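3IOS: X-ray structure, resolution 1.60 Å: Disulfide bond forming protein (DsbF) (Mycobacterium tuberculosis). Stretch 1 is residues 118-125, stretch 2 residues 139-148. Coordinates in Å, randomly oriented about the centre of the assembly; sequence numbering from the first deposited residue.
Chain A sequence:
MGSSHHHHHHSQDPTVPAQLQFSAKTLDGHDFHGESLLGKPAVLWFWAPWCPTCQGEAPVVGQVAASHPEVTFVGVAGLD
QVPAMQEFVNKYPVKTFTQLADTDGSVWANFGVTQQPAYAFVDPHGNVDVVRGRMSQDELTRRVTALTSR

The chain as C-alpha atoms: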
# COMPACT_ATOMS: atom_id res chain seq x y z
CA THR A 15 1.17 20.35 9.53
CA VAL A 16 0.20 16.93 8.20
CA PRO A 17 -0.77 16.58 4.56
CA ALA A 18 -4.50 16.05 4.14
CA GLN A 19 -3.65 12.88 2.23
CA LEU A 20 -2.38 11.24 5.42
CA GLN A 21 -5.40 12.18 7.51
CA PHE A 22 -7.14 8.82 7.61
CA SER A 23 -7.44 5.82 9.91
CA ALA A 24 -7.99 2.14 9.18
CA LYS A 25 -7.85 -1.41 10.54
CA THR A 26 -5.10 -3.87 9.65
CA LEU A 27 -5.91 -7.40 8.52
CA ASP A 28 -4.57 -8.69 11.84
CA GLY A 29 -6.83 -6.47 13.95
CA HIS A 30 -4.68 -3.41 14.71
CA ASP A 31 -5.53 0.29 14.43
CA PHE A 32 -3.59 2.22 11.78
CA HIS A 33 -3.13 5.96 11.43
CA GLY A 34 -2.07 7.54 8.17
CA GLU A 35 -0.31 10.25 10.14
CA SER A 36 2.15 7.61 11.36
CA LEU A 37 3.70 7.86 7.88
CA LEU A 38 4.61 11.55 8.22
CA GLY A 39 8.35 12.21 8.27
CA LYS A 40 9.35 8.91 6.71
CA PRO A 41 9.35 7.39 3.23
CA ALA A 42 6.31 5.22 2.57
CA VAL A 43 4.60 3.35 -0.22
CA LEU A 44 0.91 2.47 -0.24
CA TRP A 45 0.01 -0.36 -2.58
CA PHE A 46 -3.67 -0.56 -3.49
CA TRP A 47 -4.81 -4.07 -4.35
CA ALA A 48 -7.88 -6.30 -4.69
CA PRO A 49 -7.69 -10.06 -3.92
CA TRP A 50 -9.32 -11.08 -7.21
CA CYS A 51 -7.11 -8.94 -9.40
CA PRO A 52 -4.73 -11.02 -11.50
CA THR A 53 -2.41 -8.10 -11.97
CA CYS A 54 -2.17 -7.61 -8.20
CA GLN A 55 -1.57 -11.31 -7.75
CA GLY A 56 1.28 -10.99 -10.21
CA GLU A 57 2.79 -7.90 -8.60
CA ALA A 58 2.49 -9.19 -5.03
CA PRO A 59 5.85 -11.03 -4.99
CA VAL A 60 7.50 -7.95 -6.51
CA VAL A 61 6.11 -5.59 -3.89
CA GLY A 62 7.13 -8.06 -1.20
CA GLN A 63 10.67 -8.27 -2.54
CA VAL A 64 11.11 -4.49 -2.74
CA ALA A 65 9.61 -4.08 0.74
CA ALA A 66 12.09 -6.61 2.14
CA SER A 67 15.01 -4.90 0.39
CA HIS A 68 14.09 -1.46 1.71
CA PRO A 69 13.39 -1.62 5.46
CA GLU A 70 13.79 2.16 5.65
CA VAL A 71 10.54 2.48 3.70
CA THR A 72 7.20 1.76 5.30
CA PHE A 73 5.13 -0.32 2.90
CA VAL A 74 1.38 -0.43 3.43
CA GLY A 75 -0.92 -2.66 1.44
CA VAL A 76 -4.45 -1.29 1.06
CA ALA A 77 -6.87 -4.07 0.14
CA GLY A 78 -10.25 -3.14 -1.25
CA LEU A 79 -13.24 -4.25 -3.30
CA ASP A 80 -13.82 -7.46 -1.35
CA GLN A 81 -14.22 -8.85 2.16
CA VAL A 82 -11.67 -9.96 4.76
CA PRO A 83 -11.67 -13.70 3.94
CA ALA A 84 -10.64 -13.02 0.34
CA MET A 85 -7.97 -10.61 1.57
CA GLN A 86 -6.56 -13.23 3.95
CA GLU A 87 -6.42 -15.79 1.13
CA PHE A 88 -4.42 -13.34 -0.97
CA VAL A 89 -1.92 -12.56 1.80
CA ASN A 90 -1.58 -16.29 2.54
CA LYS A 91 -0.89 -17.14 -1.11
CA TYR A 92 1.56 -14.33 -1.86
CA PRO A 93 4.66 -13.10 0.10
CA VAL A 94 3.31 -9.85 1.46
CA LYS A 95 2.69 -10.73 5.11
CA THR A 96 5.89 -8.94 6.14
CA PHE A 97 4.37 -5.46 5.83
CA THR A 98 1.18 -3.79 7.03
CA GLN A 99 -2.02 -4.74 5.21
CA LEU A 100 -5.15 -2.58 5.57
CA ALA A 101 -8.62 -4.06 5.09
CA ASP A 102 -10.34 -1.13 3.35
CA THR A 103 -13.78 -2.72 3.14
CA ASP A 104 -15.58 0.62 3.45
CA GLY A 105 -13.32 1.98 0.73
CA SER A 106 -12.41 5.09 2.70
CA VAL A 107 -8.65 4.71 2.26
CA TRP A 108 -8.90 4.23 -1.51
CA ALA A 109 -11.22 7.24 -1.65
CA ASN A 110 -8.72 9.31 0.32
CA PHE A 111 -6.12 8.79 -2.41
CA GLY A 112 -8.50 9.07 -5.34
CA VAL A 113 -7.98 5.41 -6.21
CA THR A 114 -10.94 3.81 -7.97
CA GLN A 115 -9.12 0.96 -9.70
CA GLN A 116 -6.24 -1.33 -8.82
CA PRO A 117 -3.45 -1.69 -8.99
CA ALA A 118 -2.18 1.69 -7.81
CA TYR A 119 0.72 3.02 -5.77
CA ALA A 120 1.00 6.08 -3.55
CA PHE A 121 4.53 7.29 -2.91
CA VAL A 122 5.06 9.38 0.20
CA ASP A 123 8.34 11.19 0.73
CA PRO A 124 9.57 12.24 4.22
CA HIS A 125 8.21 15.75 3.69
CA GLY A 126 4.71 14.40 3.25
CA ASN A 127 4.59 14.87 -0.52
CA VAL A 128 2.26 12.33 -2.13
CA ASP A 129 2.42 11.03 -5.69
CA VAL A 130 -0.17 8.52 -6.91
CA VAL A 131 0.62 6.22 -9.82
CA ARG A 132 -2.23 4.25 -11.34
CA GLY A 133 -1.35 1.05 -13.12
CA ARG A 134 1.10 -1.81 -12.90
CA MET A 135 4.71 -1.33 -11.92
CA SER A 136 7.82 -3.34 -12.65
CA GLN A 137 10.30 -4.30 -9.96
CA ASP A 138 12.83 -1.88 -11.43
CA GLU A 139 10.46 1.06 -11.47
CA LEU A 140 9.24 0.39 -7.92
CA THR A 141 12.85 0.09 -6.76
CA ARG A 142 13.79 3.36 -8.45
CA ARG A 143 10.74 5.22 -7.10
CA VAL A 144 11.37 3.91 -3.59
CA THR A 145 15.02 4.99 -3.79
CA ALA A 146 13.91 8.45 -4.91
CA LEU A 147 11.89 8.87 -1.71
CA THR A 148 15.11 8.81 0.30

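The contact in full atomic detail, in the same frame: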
# COMPACT_ATOMS: atom_id res chain seq x y z
N ALA A 118 -2.62 0.30 -7.90
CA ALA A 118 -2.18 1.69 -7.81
C ALA A 118 -1.14 1.77 -6.70
O ALA A 118 -1.08 0.89 -5.83
CB ALA A 118 -3.35 2.61 -7.50
N TYR A 119 -0.33 2.81 -6.75
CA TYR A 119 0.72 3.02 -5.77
C TYR A 119 0.75 4.47 -5.33
O TYR A 119 0.63 5.37 -6.16
CB TYR A 119 2.09 2.66 -6.37
CG TYR A 119 2.25 1.21 -6.73
CD1 TYR A 119 2.88 0.33 -5.85
CD2 TYR A 119 1.74 0.70 -7.92
CE1 TYR A 119 3.00 -1.02 -6.15
CE2 TYR A 119 1.85 -0.65 -8.23
CZ TYR A 119 2.49 -1.51 -7.33
OH TYR A 119 2.60 -2.85 -7.62
N ALA A 120 0.90 4.71 -4.03
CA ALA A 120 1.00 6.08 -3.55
C ALA A 120 2.38 6.19 -2.92
O ALA A 120 2.70 5.45 -1.99
CB ALA A 120 -0.08 6.37 -2.52
N PHE A 121 3.19 7.10 -3.44
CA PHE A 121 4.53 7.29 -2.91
C PHE A 121 4.55 8.52 -2.02
O PHE A 121 4.15 9.61 -2.42
CB PHE A 121 5.55 7.42 -4.06
CG PHE A 121 5.61 6.19 -4.93
CD1 PHE A 121 4.74 6.04 -6.01
CD2 PHE A 121 6.47 5.15 -4.62
CE1 PHE A 121 4.74 4.87 -6.77
CE2 PHE A 121 6.47 3.97 -5.38
CZ PHE A 121 5.60 3.84 -6.45
N VAL A 122 5.00 8.31 -0.78
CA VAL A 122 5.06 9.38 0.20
C VAL A 122 6.50 9.66 0.59
O VAL A 122 7.18 8.78 1.08
CB VAL A 122 4.29 8.97 1.47
CG1 VAL A 122 4.24 10.13 2.44
CG2 VAL A 122 2.89 8.49 1.11
N ASP A 123 6.97 10.89 0.35
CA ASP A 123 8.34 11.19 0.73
C ASP A 123 8.33 11.69 2.18
O ASP A 123 7.26 11.96 2.74
CB ASP A 123 8.97 12.21 -0.25
CG ASP A 123 8.44 13.62 -0.09
OD1 ASP A 123 8.69 14.44 -1.00
OD2 ASP A 123 7.80 13.94 0.93
N PRO A 124 9.50 11.78 2.82
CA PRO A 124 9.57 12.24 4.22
C PRO A 124 8.96 13.60 4.52
O PRO A 124 8.65 13.91 5.67
CB PRO A 124 11.06 12.18 4.52
CG PRO A 124 11.53 11.05 3.67
CD PRO A 124 10.83 11.34 2.36
N HIS A 125 8.79 14.43 3.49
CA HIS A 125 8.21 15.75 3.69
C HIS A 125 6.69 15.71 3.63
O HIS A 125 6.03 16.71 3.87
CB HIS A 125 8.74 16.73 2.63
CG HIS A 125 10.21 16.98 2.72
ND1 HIS A 125 10.83 17.36 3.89
CD2 HIS A 125 11.19 16.92 1.78
CE1 HIS A 125 12.12 17.53 3.67
NE2 HIS A 125 12.36 17.27 2.40
N GLU A 139 11.05 -0.24 -11.70
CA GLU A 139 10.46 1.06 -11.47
C GLU A 139 10.14 1.28 -9.99
O GLU A 139 10.38 2.36 -9.46
CB GLU A 139 9.18 1.27 -12.29
CG GLU A 139 8.68 2.70 -12.15
CD GLU A 139 7.44 3.03 -12.96
OE1 GLU A 139 7.04 2.21 -13.81
OE2 GLU A 139 6.87 4.12 -12.74
N LEU A 140 9.59 0.27 -9.34
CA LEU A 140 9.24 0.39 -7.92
C LEU A 140 10.51 0.66 -7.12
O LEU A 140 10.54 1.53 -6.26
CB LEU A 140 8.55 -0.88 -7.43
CG LEU A 140 8.03 -0.89 -5.99
CD1 LEU A 140 7.12 0.30 -5.73
CD2 LEU A 140 7.29 -2.20 -5.73
N THR A 141 11.57 -0.08 -7.44
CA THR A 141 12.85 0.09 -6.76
C THR A 141 13.35 1.52 -6.94
O THR A 141 13.76 2.17 -5.98
CB THR A 141 13.90 -0.89 -7.32
OG1 THR A 141 13.46 -2.24 -7.08
CG2 THR A 141 15.26 -0.67 -6.65
N ARG A 142 13.33 2.00 -8.18
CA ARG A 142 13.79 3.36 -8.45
C ARG A 142 12.93 4.43 -7.78
O ARG A 142 13.45 5.43 -7.29
CB ARG A 142 13.85 3.59 -9.96
CG ARG A 142 14.97 2.80 -10.63
CD ARG A 142 14.76 2.70 -12.13
NE ARG A 142 15.76 1.83 -12.74
CZ ARG A 142 15.58 1.18 -13.89
NH1 ARG A 142 16.55 0.40 -14.37
NH2 ARG A 142 14.44 1.29 -14.54
N ARG A 143 11.61 4.24 -7.75
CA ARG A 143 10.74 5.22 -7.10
C ARG A 143 10.97 5.21 -5.59
O ARG A 143 11.02 6.27 -4.95
CB ARG A 143 9.28 4.93 -7.42
CG ARG A 143 8.87 5.38 -8.81
CD ARG A 143 7.38 5.20 -9.02
NE ARG A 143 6.95 5.57 -10.36
CZ ARG A 143 6.60 6.80 -10.73
NH1 ARG A 143 6.23 7.03 -11.98
NH2 ARG A 143 6.61 7.80 -9.85
N VAL A 144 11.13 4.03 -5.02
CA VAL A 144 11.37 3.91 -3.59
C VAL A 144 12.70 4.58 -3.23
O VAL A 144 12.79 5.28 -2.23
CB VAL A 144 11.39 2.43 -3.16
CG1 VAL A 144 11.95 2.28 -1.76
CG2 VAL A 144 9.96 1.88 -3.21
N THR A 145 13.72 4.38 -4.06
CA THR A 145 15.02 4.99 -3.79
C THR A 145 14.91 6.51 -3.84
O THR A 145 15.54 7.22 -3.05
CB THR A 145 16.08 4.55 -4.82
OG1 THR A 145 15.70 4.99 -6.12
CG2 THR A 145 16.20 3.05 -4.84
N ALA A 146 14.09 7.01 -4.76
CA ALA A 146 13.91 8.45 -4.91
C ALA A 146 13.30 9.10 -3.67
O ALA A 146 13.54 10.27 -3.41
CB ALA A 146 13.04 8.74 -6.13
N LEU A 147 12.52 8.34 -2.91
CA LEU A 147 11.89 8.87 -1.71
C LEU A 147 12.93 9.25 -0.65
O LEU A 147 12.70 10.15 0.15
CB LEU A 147 10.92 7.86 -1.12
CG LEU A 147 9.77 7.41 -2.02
CD1 LEU A 147 8.95 6.36 -1.28
CD2 LEU A 147 8.90 8.60 -2.39
N THR A 148 14.05 8.54 -0.65
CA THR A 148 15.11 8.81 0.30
C THR A 148 16.19 9.70 -0.28
O THR A 148 16.91 10.36 0.50

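Helix 139-147 packs against strand 118-122 with the two chain directions nearly aligned. The angle between the axes is 25° and their closest approach is 8.9 Å. No hydrogen bond crosses the contact. It rests on apolar packing and one CH-pi interaction, and 389 Å² of surface is buried, both sides summed. F121 and L147 supply the largest shares.

E139 opens the stretch and does not touch the strand. Its chi1 and chi2 are both t, so the side chain is extended. Its carboxylate forms a salt bridge with R143 one turn on, with R143 NE 2.8 Å from E139 OE2. R143 NH1 also donates to E139 OE2, at 3.1 Å. The backbone joins the same pair, with R143 N hydrogen-bonded to E139 O at 2.8 Å.

L140 is the first residue to reach the strand. Its CA-to-CB bond points sideways, but the end of the side chain comes nearer. L140 CD1 lies 3.7 Å from F121 CE2, at the edge of that ring. L140 CD1 is also 4.2 Å from Y119 CD1. An apolar leucine suits this buried place, where CD1 packs against both aromatic rings. The CA-to-CB bond of Y119 points toward the helix with chi1 m, while its hydroxyl is hydrogen-bonded elsewhere in the structure.

T141 and R142 are out of reach of the strand.

The CA-to-CB bond of R143 points toward the strand, and its side chain lies over one face of the F121 ring. R143 CD is 3.8 Å from the centroid of the F121 ring and 28° off the ring normal, a CH-pi contact. The closest atoms are R143 CD and F121 CZ, 3.4 Å apart. The aliphatic part of the arginine thus covers the ring, while its charged end pairs with E139. This suits a partly exposed position: the long side chain offers methylenes to a buried phenyl and still has its charge matched.

V144 is buried but adds little to this contact. T145 and A146 lie out of reach. T145 OG1 instead donates a hydrogen bond to R142 O, at 2.6 Å, within the helix.

L147 is the main contact near the C-terminal end of the stretch. L147 CA lies 4.9 Å from D123 CA, so the backbones are much closer here than at L140, where L140 CA is 9.2 Å from Y119 CA. Its chi angles are m and t, and its side-chain end comes nearer to the strand. L147 CD2 lies 3.9 Å from F121 CB and 4.2 Å from D123 CB. L147 CD1 lies near the plane of the F121 ring, at its edge, and is 3.8 Å from V122 O. The CA-to-CB bond of V122 points away, and its backbone O makes this approach. Beyond the strand, P124 CD comes within 3.1 Å of L147 O.

The end of the D123 side chain leads away from the helix. D123 OD2 accepts a weak hydrogen bond from H125 N at 2.8 Å.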